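Local coordinates for protein putative isomerase (Streptomyces coelicolor A3, PDB 2OQH) that probably acts as an enolase-superfamily isomerase or sugar-acid dehydratase, possibly converting D-glucarate to 5-dehydro-4-deoxy-D-glucarate, at residues T50-G53 / A54-A57; P72-L75 / E76-H79; I212-E216 / L217-Y221; L243-N246 / M247-R251; A256-R260 / L261-D265. One frame throughout, in Å; residues are numbered along the deposited sequence.

Contact 1 (T50-G53 / A54-A57)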
loop_
_atom_site.group_PDB
_atom_site.type_symbol
_atom_site.label_atom_id
_atom_site.label_comp_id
_atom_site.label_asym_id
_atom_site.label_seq_id
_atom_site.Cartn_x
_atom_site.Cartn_y
_atom_site.Cartn_z
ATOM N N THR A 50 -9.777 3.681 -4.779
ATOM C CA THR A 50 -8.459 3.542 -5.372
ATOM C C THR A 50 -7.829 4.923 -5.534
ATOM O O THR A 50 -8.445 5.934 -5.213
ATOM C CB THR A 50 -8.545 2.797 -6.727
ATOM O OG1 THR A 50 -7.234 2.381 -7.127
ATOM C CG2 THR A 50 -9.147 3.686 -7.803
HETATM N N MSE A 51 -6.603 4.965 -6.041
HETATM C CA MSE A 51 -5.877 6.217 -6.195
HETATM C C MSE A 51 -6.336 7.160 -7.308
HETATM O O MSE A 51 -7.057 6.774 -8.229
HETATM C CB MSE A 51 -4.399 5.910 -6.397
HETATM C CG MSE A 51 -4.070 5.471 -7.806
HETATM SE SE MSE A 51 -2.261 4.846 -7.973
HETATM C CE MSE A 51 -1.300 6.512 -7.838
ATOM N N TRP A 52 -5.888 8.409 -7.192
ATOM C CA TRP A 52 -6.168 9.480 -8.144
ATOM C C TRP A 52 -7.625 9.723 -8.490
ATOM O O TRP A 52 -8.517 9.034 -8.000
ATOM C CB TRP A 52 -5.352 9.250 -9.416
ATOM C CG TRP A 52 -3.880 9.446 -9.199
ATOM C CD1 TRP A 52 -3.182 9.213 -8.046
ATOM C CD2 TRP A 52 -2.915 9.868 -10.170
ATOM N NE1 TRP A 52 -1.847 9.462 -8.242
ATOM C CE2 TRP A 52 -1.655 9.864 -9.537
ATOM C CE3 TRP A 52 -2.993 10.245 -11.517
ATOM C CZ2 TRP A 52 -0.478 10.224 -10.204
ATOM C CZ3 TRP A 52 -1.817 10.604 -12.183
ATOM C CH2 TRP A 52 -0.582 10.588 -11.523
ATOM N N GLY A 53 -7.856 10.719 -9.342
ATOM C CA GLY A 53 -9.211 11.072 -9.726
ATOM C C GLY A 53 -9.586 10.912 -11.189
ATOM O O GLY A 53 -9.711 9.787 -11.683
ATOM N N ALA A 54 -9.756 12.040 -11.879
ATOM C CA ALA A 54 -10.162 12.055 -13.281
ATOM C C ALA A 54 -9.672 10.911 -14.175
ATOM O O ALA A 54 -10.477 10.159 -14.710
ATOM C CB ALA A 54 -9.804 13.402 -13.915
ATOM N N PRO A 55 -8.353 10.750 -14.344
ATOM C CA PRO A 55 -7.932 9.647 -15.217
ATOM C C PRO A 55 -8.337 8.225 -14.786
ATOM O O PRO A 55 -8.686 7.392 -15.630
ATOM C CB PRO A 55 -6.415 9.840 -15.308
ATOM C CG PRO A 55 -6.069 10.439 -13.986
ATOM C CD PRO A 55 -7.193 11.439 -13.754
ATOM N N VAL A 56 -8.303 7.941 -13.487
ATOM C CA VAL A 56 -8.668 6.606 -13.024
ATOM C C VAL A 56 -10.171 6.411 -13.132
ATOM O O VAL A 56 -10.646 5.337 -13.517
ATOM C CB VAL A 56 -8.233 6.366 -11.567
ATOM C CG1 VAL A 56 -8.666 4.977 -11.124
ATOM C CG2 VAL A 56 -6.723 6.501 -11.446
ATOM N N ALA A 57 -10.916 7.459 -12.790
ATOM C CA ALA A 57 -12.365 7.412 -12.867
ATOM C C ALA A 57 -12.786 7.192 -14.321
ATOM O O ALA A 57 -13.761 6.499 -14.588
ATOM C CB ALA A 57 -12.959 8.707 -12.341
#

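Contact 2 (P72-L75 / E76-H79)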
loop_
_atom_site.group_PDB
_atom_site.type_symbol
_atom_site.label_atom_id
_atom_site.label_comp_id
_atom_site.label_asym_id
_atom_site.label_seq_id
_atom_site.Cartn_x
_atom_site.Cartn_y
_atom_site.Cartn_z
ATOM N N PRO A 72 -20.729 -10.718 -9.600
ATOM C CA PRO A 72 -19.562 -10.118 -8.942
ATOM C C PRO A 72 -18.545 -11.206 -8.588
ATOM O O PRO A 72 -17.376 -10.928 -8.318
ATOM C CB PRO A 72 -20.168 -9.438 -7.712
ATOM C CG PRO A 72 -21.391 -10.261 -7.432
ATOM C CD PRO A 72 -21.953 -10.500 -8.806
ATOM N N PHE A 73 -19.009 -12.449 -8.613
ATOM C CA PHE A 73 -18.182 -13.610 -8.314
ATOM C C PHE A 73 -17.272 -14.009 -9.477
ATOM O O PHE A 73 -16.335 -14.797 -9.296
ATOM C CB PHE A 73 -19.074 -14.800 -7.974
ATOM C CG PHE A 73 -19.661 -14.749 -6.595
ATOM C CD1 PHE A 73 -18.956 -15.267 -5.509
ATOM C CD2 PHE A 73 -20.921 -14.187 -6.375
ATOM C CE1 PHE A 73 -19.498 -15.234 -4.222
ATOM C CE2 PHE A 73 -21.475 -14.148 -5.087
ATOM C CZ PHE A 73 -20.761 -14.671 -4.011
ATOM N N ALA A 74 -17.546 -13.482 -10.664
ATOM C CA ALA A 74 -16.753 -13.832 -11.840
ATOM C C ALA A 74 -15.531 -12.936 -12.037
ATOM O O ALA A 74 -15.377 -12.306 -13.083
ATOM C CB ALA A 74 -17.642 -13.799 -13.084
ATOM N N LEU A 75 -14.656 -12.899 -11.035
ATOM C CA LEU A 75 -13.452 -12.073 -11.096
ATOM C C LEU A 75 -12.429 -12.544 -12.128
ATOM O O LEU A 75 -11.838 -11.728 -12.828
ATOM C CB LEU A 75 -12.797 -11.988 -9.710
ATOM C CG LEU A 75 -13.554 -11.108 -8.706
ATOM C CD1 LEU A 75 -12.848 -11.109 -7.364
ATOM C CD2 LEU A 75 -13.651 -9.687 -9.253
ATOM N N GLU A 76 -12.224 -13.856 -12.222
ATOM C CA GLU A 76 -11.271 -14.409 -13.185
ATOM C C GLU A 76 -11.668 -13.960 -14.582
ATOM O O GLU A 76 -10.822 -13.532 -15.359
ATOM C CB GLU A 76 -11.255 -15.944 -13.112
ATOM C CG GLU A 76 -10.624 -16.510 -11.847
ATOM C CD GLU A 76 -9.106 -16.675 -11.941
ATOM O OE1 GLU A 76 -8.497 -16.202 -12.925
ATOM O OE2 GLU A 76 -8.520 -17.285 -11.024
ATOM N N ALA A 77 -12.960 -14.049 -14.893
ATOM C CA ALA A 77 -13.459 -13.646 -16.204
ATOM C C ALA A 77 -13.260 -12.151 -16.419
ATOM O O ALA A 77 -12.871 -11.711 -17.507
ATOM C CB ALA A 77 -14.931 -14.004 -16.339
ATOM N N PHE A 78 -13.523 -11.372 -15.375
ATOM C CA PHE A 78 -13.364 -9.922 -15.441
ATOM C C PHE A 78 -11.925 -9.488 -15.731
ATOM O O PHE A 78 -11.672 -8.690 -16.636
ATOM C CB PHE A 78 -13.813 -9.287 -14.127
ATOM C CG PHE A 78 -13.457 -7.837 -14.013
ATOM C CD1 PHE A 78 -13.933 -6.918 -14.941
ATOM C CD2 PHE A 78 -12.623 -7.391 -12.993
ATOM C CE1 PHE A 78 -13.579 -5.563 -14.855
ATOM C CE2 PHE A 78 -12.264 -6.039 -12.900
ATOM C CZ PHE A 78 -12.744 -5.128 -13.834
ATOM N N HIS A 79 -10.983 -9.995 -14.944
ATOM C CA HIS A 79 -9.583 -9.645 -15.140
ATOM C C HIS A 79 -9.094 -10.031 -16.527
ATOM O O HIS A 79 -8.418 -9.245 -17.185
ATOM C CB HIS A 79 -8.715 -10.308 -14.074
ATOM C CG HIS A 79 -8.816 -9.654 -12.733
ATOM N ND1 HIS A 79 -8.297 -8.404 -12.475
ATOM C CD2 HIS A 79 -9.420 -10.055 -11.591
ATOM C CE1 HIS A 79 -8.578 -8.061 -11.230
ATOM N NE2 HIS A 79 -9.259 -9.047 -10.671
#

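Contact 3 (I212-E216 / L217-Y221)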
loop_
_atom_site.group_PDB
_atom_site.type_symbol
_atom_site.label_atom_id
_atom_site.label_comp_id
_atom_site.label_asym_id
_atom_site.label_seq_id
_atom_site.Cartn_x
_atom_site.Cartn_y
_atom_site.Cartn_z
ATOM N N ILE A 212 26.790 0.247 2.121
ATOM C CA ILE A 212 27.884 -0.270 2.923
ATOM C C ILE A 212 27.948 0.490 4.256
ATOM O O ILE A 212 28.114 -0.113 5.316
ATOM C CB ILE A 212 29.216 -0.129 2.173
ATOM C CG1 ILE A 212 29.218 -1.063 0.959
ATOM C CG2 ILE A 212 30.379 -0.446 3.097
ATOM C CD1 ILE A 212 30.451 -0.941 0.096
ATOM N N ALA A 213 27.794 1.809 4.196
ATOM C CA ALA A 213 27.832 2.634 5.397
ATOM C C ALA A 213 26.646 2.373 6.328
ATOM O O ALA A 213 26.746 2.578 7.536
ATOM C CB ALA A 213 27.867 4.104 5.009
ATOM N N LEU A 214 25.530 1.910 5.769
ATOM C CA LEU A 214 24.330 1.646 6.560
ATOM C C LEU A 214 24.266 0.255 7.187
ATOM O O LEU A 214 23.437 0.006 8.069
ATOM C CB LEU A 214 23.087 1.867 5.698
ATOM C CG LEU A 214 22.854 3.295 5.197
ATOM C CD1 LEU A 214 21.719 3.293 4.178
ATOM C CD2 LEU A 214 22.532 4.213 6.371
ATOM N N GLU A 215 25.127 -0.651 6.737
ATOM C CA GLU A 215 25.136 -2.013 7.265
ATOM C C GLU A 215 25.269 -2.067 8.785
ATOM O O GLU A 215 24.725 -2.959 9.422
ATOM C CB GLU A 215 26.274 -2.828 6.642
ATOM C CG GLU A 215 26.254 -2.881 5.126
ATOM C CD GLU A 215 27.304 -3.817 4.554
ATOM O OE1 GLU A 215 28.425 -3.879 5.099
ATOM O OE2 GLU A 215 27.010 -4.482 3.544
ATOM N N GLU A 216 25.999 -1.125 9.371
ATOM C CA GLU A 216 26.183 -1.132 10.824
ATOM C C GLU A 216 24.935 -0.721 11.614
ATOM O O GLU A 216 24.919 -0.812 12.843
ATOM C CB GLU A 216 27.361 -0.231 11.212
ATOM C CG GLU A 216 27.174 1.225 10.830
ATOM C CD GLU A 216 28.329 2.104 11.283
ATOM O OE1 GLU A 216 28.242 3.335 11.089
ATOM O OE2 GLU A 216 29.325 1.568 11.830
ATOM N N LEU A 217 23.886 -0.294 10.913
ATOM C CA LEU A 217 22.642 0.129 11.559
ATOM C C LEU A 217 21.575 -0.979 11.581
ATOM O O LEU A 217 20.499 -0.809 12.160
ATOM C CB LEU A 217 22.089 1.371 10.846
ATOM C CG LEU A 217 23.080 2.533 10.677
ATOM C CD1 LEU A 217 22.417 3.680 9.940
ATOM C CD2 LEU A 217 23.573 2.996 12.039
ATOM N N ASP A 218 21.881 -2.108 10.951
ATOM C CA ASP A 218 20.972 -3.251 10.879
ATOM C C ASP A 218 19.522 -2.869 10.555
ATOM O O ASP A 218 18.600 -3.135 11.327
ATOM C CB ASP A 218 21.032 -4.056 12.184
ATOM C CG ASP A 218 20.239 -5.349 12.107
ATOM O OD1 ASP A 218 20.269 -6.017 11.041
ATOM O OD2 ASP A 218 19.591 -5.705 13.109
ATOM N N LEU A 219 19.330 -2.257 9.396
ATOM C CA LEU A 219 18.005 -1.838 8.961
ATOM C C LEU A 219 17.163 -3.039 8.557
ATOM O O LEU A 219 17.692 -4.036 8.068
ATOM C CB LEU A 219 18.122 -0.904 7.756
ATOM C CG LEU A 219 19.093 0.273 7.846
ATOM C CD1 LEU A 219 19.193 0.950 6.480
ATOM C CD2 LEU A 219 18.612 1.252 8.902
ATOM N N GLU A 220 15.852 -2.948 8.752
ATOM C CA GLU A 220 14.976 -4.037 8.351
ATOM C C GLU A 220 15.180 -4.229 6.848
ATOM O O GLU A 220 15.276 -5.352 6.367
ATOM C CB GLU A 220 13.517 -3.710 8.666
ATOM C CG GLU A 220 12.553 -4.772 8.188
ATOM C CD GLU A 220 11.152 -4.564 8.724
ATOM O OE1 GLU A 220 10.837 -3.414 9.108
ATOM O OE2 GLU A 220 10.373 -5.543 8.750
ATOM N N TYR A 221 15.222 -3.126 6.109
ATOM C CA TYR A 221 15.504 -3.190 4.683
ATOM C C TYR A 221 15.753 -1.850 4.030
ATOM O O TYR A 221 15.361 -0.802 4.545
ATOM C CB TYR A 221 14.421 -3.961 3.904
ATOM C CG TYR A 221 12.988 -3.510 4.068
ATOM C CD1 TYR A 221 12.546 -2.285 3.560
ATOM C CD2 TYR A 221 12.057 -4.337 4.686
ATOM C CE1 TYR A 221 11.198 -1.899 3.663
ATOM C CE2 TYR A 221 10.716 -3.969 4.795
ATOM C CZ TYR A 221 10.288 -2.750 4.285
ATOM O OH TYR A 221 8.961 -2.396 4.419
HETATM O O HOH W 1 21.713 -2.196 7.803
#

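Contact 4 (L243-N246 / M247-R251)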
loop_
_atom_site.group_PDB
_atom_site.type_symbol
_atom_site.label_atom_id
_atom_site.label_comp_id
_atom_site.label_asym_id
_atom_site.label_seq_id
_atom_site.Cartn_x
_atom_site.Cartn_y
_atom_site.Cartn_z
ATOM N N LEU A 243 17.105 -6.059 0.622
ATOM C CA LEU A 243 16.672 -5.100 -0.389
ATOM C C LEU A 243 15.181 -5.265 -0.701
ATOM O O LEU A 243 14.707 -6.367 -0.974
ATOM C CB LEU A 243 17.509 -5.295 -1.656
ATOM C CG LEU A 243 17.649 -4.117 -2.619
ATOM C CD1 LEU A 243 18.407 -2.978 -1.936
ATOM C CD2 LEU A 243 18.386 -4.577 -3.870
ATOM N N CYS A 244 14.447 -4.160 -0.671
ATOM C CA CYS A 244 13.012 -4.183 -0.914
ATOM C C CYS A 244 12.622 -3.309 -2.103
ATOM O O CYS A 244 13.343 -2.372 -2.459
ATOM C CB CYS A 244 12.287 -3.713 0.354
ATOM S SG CYS A 244 10.483 -3.691 0.270
ATOM N N THR A 245 11.485 -3.620 -2.719
ATOM C CA THR A 245 11.016 -2.848 -3.865
ATOM C C THR A 245 9.501 -2.839 -4.045
ATOM O O THR A 245 8.796 -3.762 -3.631
ATOM C CB THR A 245 11.594 -3.388 -5.198
ATOM O OG1 THR A 245 11.381 -2.428 -6.239
ATOM C CG2 THR A 245 10.881 -4.680 -5.607
ATOM N N ASN A 246 9.022 -1.771 -4.670
ATOM C CA ASN A 246 7.619 -1.629 -5.031
ATOM C C ASN A 246 7.667 -0.764 -6.278
ATOM O O ASN A 246 6.699 -0.107 -6.638
ATOM C CB ASN A 246 6.774 -0.983 -3.915
ATOM C CG ASN A 246 7.167 0.449 -3.611
ATOM O OD1 ASN A 246 7.113 1.325 -4.470
ATOM N ND2 ASN A 246 7.558 0.694 -2.368
HETATM N N MSE A 247 8.831 -0.793 -6.933
HETATM C CA MSE A 247 9.080 -0.040 -8.158
HETATM C C MSE A 247 9.705 -0.841 -9.308
HETATM O O MSE A 247 9.392 -0.576 -10.467
HETATM C CB MSE A 247 9.972 1.171 -7.872
HETATM C CG MSE A 247 9.294 2.272 -7.064
HETATM SE SE MSE A 247 10.479 3.768 -6.698
HETATM C CE MSE A 247 10.540 4.540 -8.459
ATOM N N CYS A 248 10.585 -1.800 -9.018
ATOM C CA CYS A 248 11.197 -2.566 -10.108
ATOM C C CYS A 248 10.493 -3.906 -10.367
ATOM O O CYS A 248 10.761 -4.571 -11.366
ATOM C CB CYS A 248 12.702 -2.775 -9.867
ATOM S SG CYS A 248 13.168 -4.007 -8.650
ATOM N N VAL A 249 9.596 -4.286 -9.458
ATOM C CA VAL A 249 8.793 -5.501 -9.590
ATOM C C VAL A 249 7.392 -5.073 -9.166
ATOM O O VAL A 249 7.068 -5.106 -7.979
ATOM C CB VAL A 249 9.263 -6.636 -8.653
ATOM C CG1 VAL A 249 8.280 -7.803 -8.729
ATOM C CG2 VAL A 249 10.660 -7.101 -9.041
ATOM N N VAL A 250 6.571 -4.660 -10.134
ATOM C CA VAL A 250 5.213 -4.191 -9.844
ATOM C C VAL A 250 4.118 -4.930 -10.614
ATOM O O VAL A 250 2.973 -4.487 -10.670
ATOM C CB VAL A 250 5.080 -2.677 -10.139
ATOM C CG1 VAL A 250 6.145 -1.907 -9.369
ATOM C CG2 VAL A 250 5.217 -2.412 -11.633
ATOM N N ARG A 251 4.485 -6.059 -11.202
ATOM C CA ARG A 251 3.562 -6.883 -11.967
ATOM C C ARG A 251 4.238 -8.232 -12.143
ATOM O O ARG A 251 5.462 -8.310 -12.157
ATOM C CB ARG A 251 3.284 -6.248 -13.333
ATOM C CG ARG A 251 4.515 -6.057 -14.192
ATOM C CD ARG A 251 4.183 -5.384 -15.521
ATOM N NE ARG A 251 5.331 -5.470 -16.418
ATOM C CZ ARG A 251 5.256 -5.503 -17.750
ATOM N NH1 ARG A 251 4.080 -5.452 -18.362
ATOM N NH2 ARG A 251 6.368 -5.610 -18.469
#

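Contact 5 (A256-R260 / L261-D265)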
loop_
_atom_site.group_PDB
_atom_site.type_symbol
_atom_site.label_atom_id
_atom_site.label_comp_id
_atom_site.label_asym_id
_atom_site.label_seq_id
_atom_site.Cartn_x
_atom_site.Cartn_y
_atom_site.Cartn_z
ATOM N N ALA A 256 9.637 -13.272 -12.639
ATOM C CA ALA A 256 10.616 -14.247 -13.110
ATOM C C ALA A 256 11.975 -13.594 -13.372
ATOM O O ALA A 256 12.995 -14.060 -12.871
ATOM C CB ALA A 256 10.107 -14.942 -14.364
ATOM N N PRO A 257 12.007 -12.510 -14.164
ATOM C CA PRO A 257 13.294 -11.859 -14.426
ATOM C C PRO A 257 13.990 -11.412 -13.129
ATOM O O PRO A 257 15.190 -11.611 -12.964
ATOM C CB PRO A 257 12.907 -10.683 -15.316
ATOM C CG PRO A 257 11.716 -11.209 -16.057
ATOM C CD PRO A 257 10.936 -11.883 -14.959
ATOM N N ALA A 258 13.234 -10.817 -12.209
ATOM C CA ALA A 258 13.808 -10.357 -10.946
ATOM C C ALA A 258 14.408 -11.513 -10.144
ATOM O O ALA A 258 15.441 -11.358 -9.495
ATOM C CB ALA A 258 12.747 -9.644 -10.109
HETATM N N MSE A 259 13.755 -12.666 -10.179
HETATM C CA MSE A 259 14.262 -13.817 -9.447
HETATM C C MSE A 259 15.521 -14.362 -10.111
HETATM O O MSE A 259 16.504 -14.644 -9.440
HETATM C CB MSE A 259 13.202 -14.921 -9.370
HETATM C CG MSE A 259 11.952 -14.525 -8.609
HETATM SE SE MSE A 259 12.347 -14.121 -6.762
HETATM C CE MSE A 259 12.578 -12.195 -6.896
ATOM N N ARG A 260 15.502 -14.501 -11.431
ATOM C CA ARG A 260 16.677 -15.033 -12.116
ATOM C C ARG A 260 17.894 -14.125 -11.975
ATOM O O ARG A 260 19.030 -14.597 -11.999
ATOM C CB ARG A 260 16.388 -15.272 -13.596
ATOM C CG ARG A 260 15.523 -16.479 -13.863
ATOM C CD ARG A 260 15.560 -16.856 -15.336
ATOM N NE ARG A 260 14.583 -17.892 -15.650
ATOM C CZ ARG A 260 14.640 -19.149 -15.217
ATOM N NH1 ARG A 260 15.643 -19.553 -14.446
ATOM N NH2 ARG A 260 13.671 -19.992 -15.537
ATOM N N LEU A 261 17.657 -12.827 -11.832
ATOM C CA LEU A 261 18.749 -11.872 -11.688
ATOM C C LEU A 261 19.058 -11.545 -10.228
ATOM O O LEU A 261 19.920 -10.715 -9.951
ATOM C CB LEU A 261 18.431 -10.580 -12.452
ATOM C CG LEU A 261 18.268 -10.723 -13.971
ATOM C CD1 LEU A 261 17.965 -9.366 -14.576
ATOM C CD2 LEU A 261 19.529 -11.299 -14.587
ATOM N N ASN A 262 18.349 -12.198 -9.305
ATOM C CA ASN A 262 18.546 -11.991 -7.866
ATOM C C ASN A 262 18.535 -10.517 -7.496
ATOM O O ASN A 262 19.434 -10.035 -6.808
ATOM C CB ASN A 262 19.874 -12.610 -7.431
ATOM C CG ASN A 262 19.897 -14.106 -7.620
ATOM O OD1 ASN A 262 19.135 -14.829 -6.989
ATOM N ND2 ASN A 262 20.764 -14.577 -8.498
ATOM N N ALA A 263 17.498 -9.817 -7.934
ATOM C CA ALA A 263 17.369 -8.383 -7.705
ATOM C C ALA A 263 16.801 -7.920 -6.368
ATOM O O ALA A 263 17.091 -6.802 -5.950
ATOM C CB ALA A 263 16.549 -7.764 -8.837
ATOM N N VAL A 264 15.999 -8.747 -5.701
ATOM C CA VAL A 264 15.391 -8.326 -4.441
ATOM C C VAL A 264 15.252 -9.413 -3.373
ATOM O O VAL A 264 15.264 -10.605 -3.675
ATOM C CB VAL A 264 13.989 -7.732 -4.691
ATOM C CG1 VAL A 264 14.067 -6.586 -5.713
ATOM C CG2 VAL A 264 13.052 -8.817 -5.192
ATOM N N ASP A 265 15.103 -8.983 -2.122
ATOM C CA ASP A 265 14.948 -9.896 -0.988
ATOM C C ASP A 265 13.554 -9.772 -0.380
ATOM O O ASP A 265 13.063 -10.689 0.279
ATOM C CB ASP A 265 15.978 -9.579 0.101
ATOM C CG ASP A 265 17.402 -9.647 -0.405
ATOM O OD1 ASP A 265 17.832 -10.751 -0.809
ATOM O OD2 ASP A 265 18.092 -8.598 -0.397
#

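Contact 1 (T50-G53 / A54-A57)
V56 folds back against the residues just before it, its two methyls meeting T50, M51 and W52. CG1, anti to the backbone N (chi1 179°), meets the methyl CG2 of T50 at 3.6 Å. Its sister CG2 reaches the other way, packing 3.7 Å from CB of W52 and lying 3.2 Å from the carbonyl oxygen M51 O. The indole of W52 meets P55, three residues on, at its edge: P55 CG sits in the plane of the ring, 3.9 Å from CE3, and the two side chains stand at about a right angle. The backbone bond from A57 N to G53 O, 2.8 Å and almost straight at the hydrogen (173°), belongs to the opening turn of the helix.

Further out, T50 OG1 hydrogen-bonds A95 O of helix 85-112, and T34 OG1 of strand 31-40 bonds W52 O. T34 also touches the side chains of V56 and A57. The segment thus carries the chain from the last strand of the three-stranded antiparallel sheet into helix 54-63, within the enolase-type N-terminal domain. One directional polar bond, from the N-H of A57 to the carbonyl of G53, fixes the turn; the rest is apolar packing, by V56 against the sheet side and by W52 and P55 together at the exposed rim.

Contact 2 (P72-L75 / E76-H79)
The imidazole of H79 leans back over the preceding turn of helix, its CD2 3.2 Å from L75 O, the oxygen lying oblique to the ring while it also accepts the backbone N-H of H79. That backbone bond, H79 N to L75 O, is 2.9 Å long and nearly straight (176°). With CG anti to its own carbonyl carbon (chi1 -75°), the H79 ring runs back toward L75, and the phenyl of its neighbour F78 comes over one face, F78 CD2 standing 4.3 Å above the imidazole plane, over its centre. F78 takes the other course: CG is anti to the backbone N (chi1 170°), which carries the phenyl away from the first turn while CB stays 3.4 Å from L75 O.

The chain here enters helix 75-81 in the N-terminal domain, with A74 as N-cap and centre of an inverse gamma turn. F78 N bonds A74 O at 3.1 Å, and the methyls of A74 and A77 lie side by side, CB to CB 4.2 Å. L75 directs its isobutyl group away from this turn, onto W105 and M108 of helix 85-112. The same long helix receives the far end of the imidazole, where H79 NE2 hydrogen-bonds D101 OD1 and H79 also packs on I97.

Contact 3 (I212-E216 / L217-Y221)
L217 N bonds back to L214 O at 2.9 Å, the donor lying well above the carbonyl plane, and a weak bond from D218 N to E215 O (3.3 Å) follows it along the chain. L214 and L217 then meet through their methyls, CD2 of L214 against CD1 of L217 at 3.6 Å, the two side chains set obliquely. L214 is shared: its CB and CD1 each lie 4.1 Å from L219 CD1, so one leucine packs against two from the turn. The L217 side chain also curls over the oxygen its own N-H is bound to, CB 3.4 Å from L214 O.

This is the descent from helix 204-214 into strand 221-223, a helix-to-strand connection of the TIM-barrel domain, and D218, with positive phi (44°), turns the chain toward the strand. One water bridges the backbone, donating a hydrogen bond to L214 O (2.8 Å) and accepting one from L219 N (2.9 Å). The leucines continue into the barrel wall: L214 and L217 touch L182 of helix 175-188, and L219 lies on L194 and V196 of strand 193-197. E215 OE2 takes the backbone N-H of R240, and L217 O accepts a bond from R186 NE.

Contact 4 (L243-N246 / M247-R251)
T245 OG1 receives two backbone N-H groups from the residues that follow it, M247 N at 3.1 Å and C248 N at 3.0 Å: an ST turn, with C248 N as a further donor, at the end of strand 243-245 of the TIM barrel. Both bonds are close to straight, 166° and 177° at the hydrogen. The hydroxyl stands anti to the backbone N (chi1 -166°), which brings it over the turning chain, and it is also hydrogen-bonded to D224 OD1, so three partners gather round one oxygen.

The packed side lies round the same threonine. Its methyl CG2 is 3.9 Å from C248 SG and 4.0 Å from V249 CB, the T245 and V249 side chains crossing at about a right angle; M232 of helix 228-238 covers T245 and C248, and I267 meets V249. V249 N is buried with no polar partner in the model. N246 belongs to this packed part too, buried beside H297 and H268, and its backbone is tied twice, N246 N to D224 OD2 and N246 O to K273 NZ.

The other side is looser. M247, a selenomethionine, sends its chain outward into an exposed position, touching the turn chiefly through its first carbons, with CG 3.5 Å from N246 OD1. V250 is partly exposed, and its methyl CG1 rests 3.3 Å from the carbonyl oxygen N246 O.

Contact 5 (A256-R260 / L261-D265)
L261 curls over P257 O, the carbonyl its own N-H is bonded to, at the Schellman motif that closes helix 252-260 in the TIM-barrel domain. Its CB and CG each lie 3.4 Å from P257 O, and CD1 is still 3.9 Å from that oxygen. The other methyl, CD2, comes within 4.2 Å of R260 C, and the side chain as a whole packs on I229 of helix 228-238.

In the motif itself A263 N reaches back to A258 O at 3.0 Å, in the carbonyl plane and nearly straight (175°). Inside that bond N262 N joins M259 O at 3.1 Å, from above the carbonyl plane. N262 has positive phi (50°), which lets the chain reverse after L261 N has made the last regular helical bond, to P257 O.

On another flank the selenomethionine M259 starts with CB turned away from the reversed chain; bends at chi2 (-62°) and again at chi3 bring CE back, 3.8 Å from V264 CG2, where the two side chains cross at about a right angle. F290 and L292 touch M259 from the next helix-to-strand connection. A263 lies on I229 and A233 of helix 228-238, and its methyl CB faces A258 CB at 4.4 Å.

In the fold
Contacts 1 and 2 belong to the N-terminal domain, their centres 21 Å apart, and both lean on helix 85-112; contacts 3, 4 and 5 belong to the barrel. Contacts 4 and 5 are the most closely joined, with centres 10 Å apart: L243 O and D265 N make a probable hydrogen bond at 2.9 Å, V249 CG2 packs on A258 CB, and T245 CG2 packs on V264 CG1. Contact 3 reaches contact 4 where Y221 CD1 touches C244 CB at 3.5 Å, on neighbouring parallel strands. Contact 4 spans the C-terminal end of a barrel strand, the end at which active sites of this superfamily lie, and its nearest atoms are about 10 Å from contact 1; contacts 3 and 5 instead lead into strands.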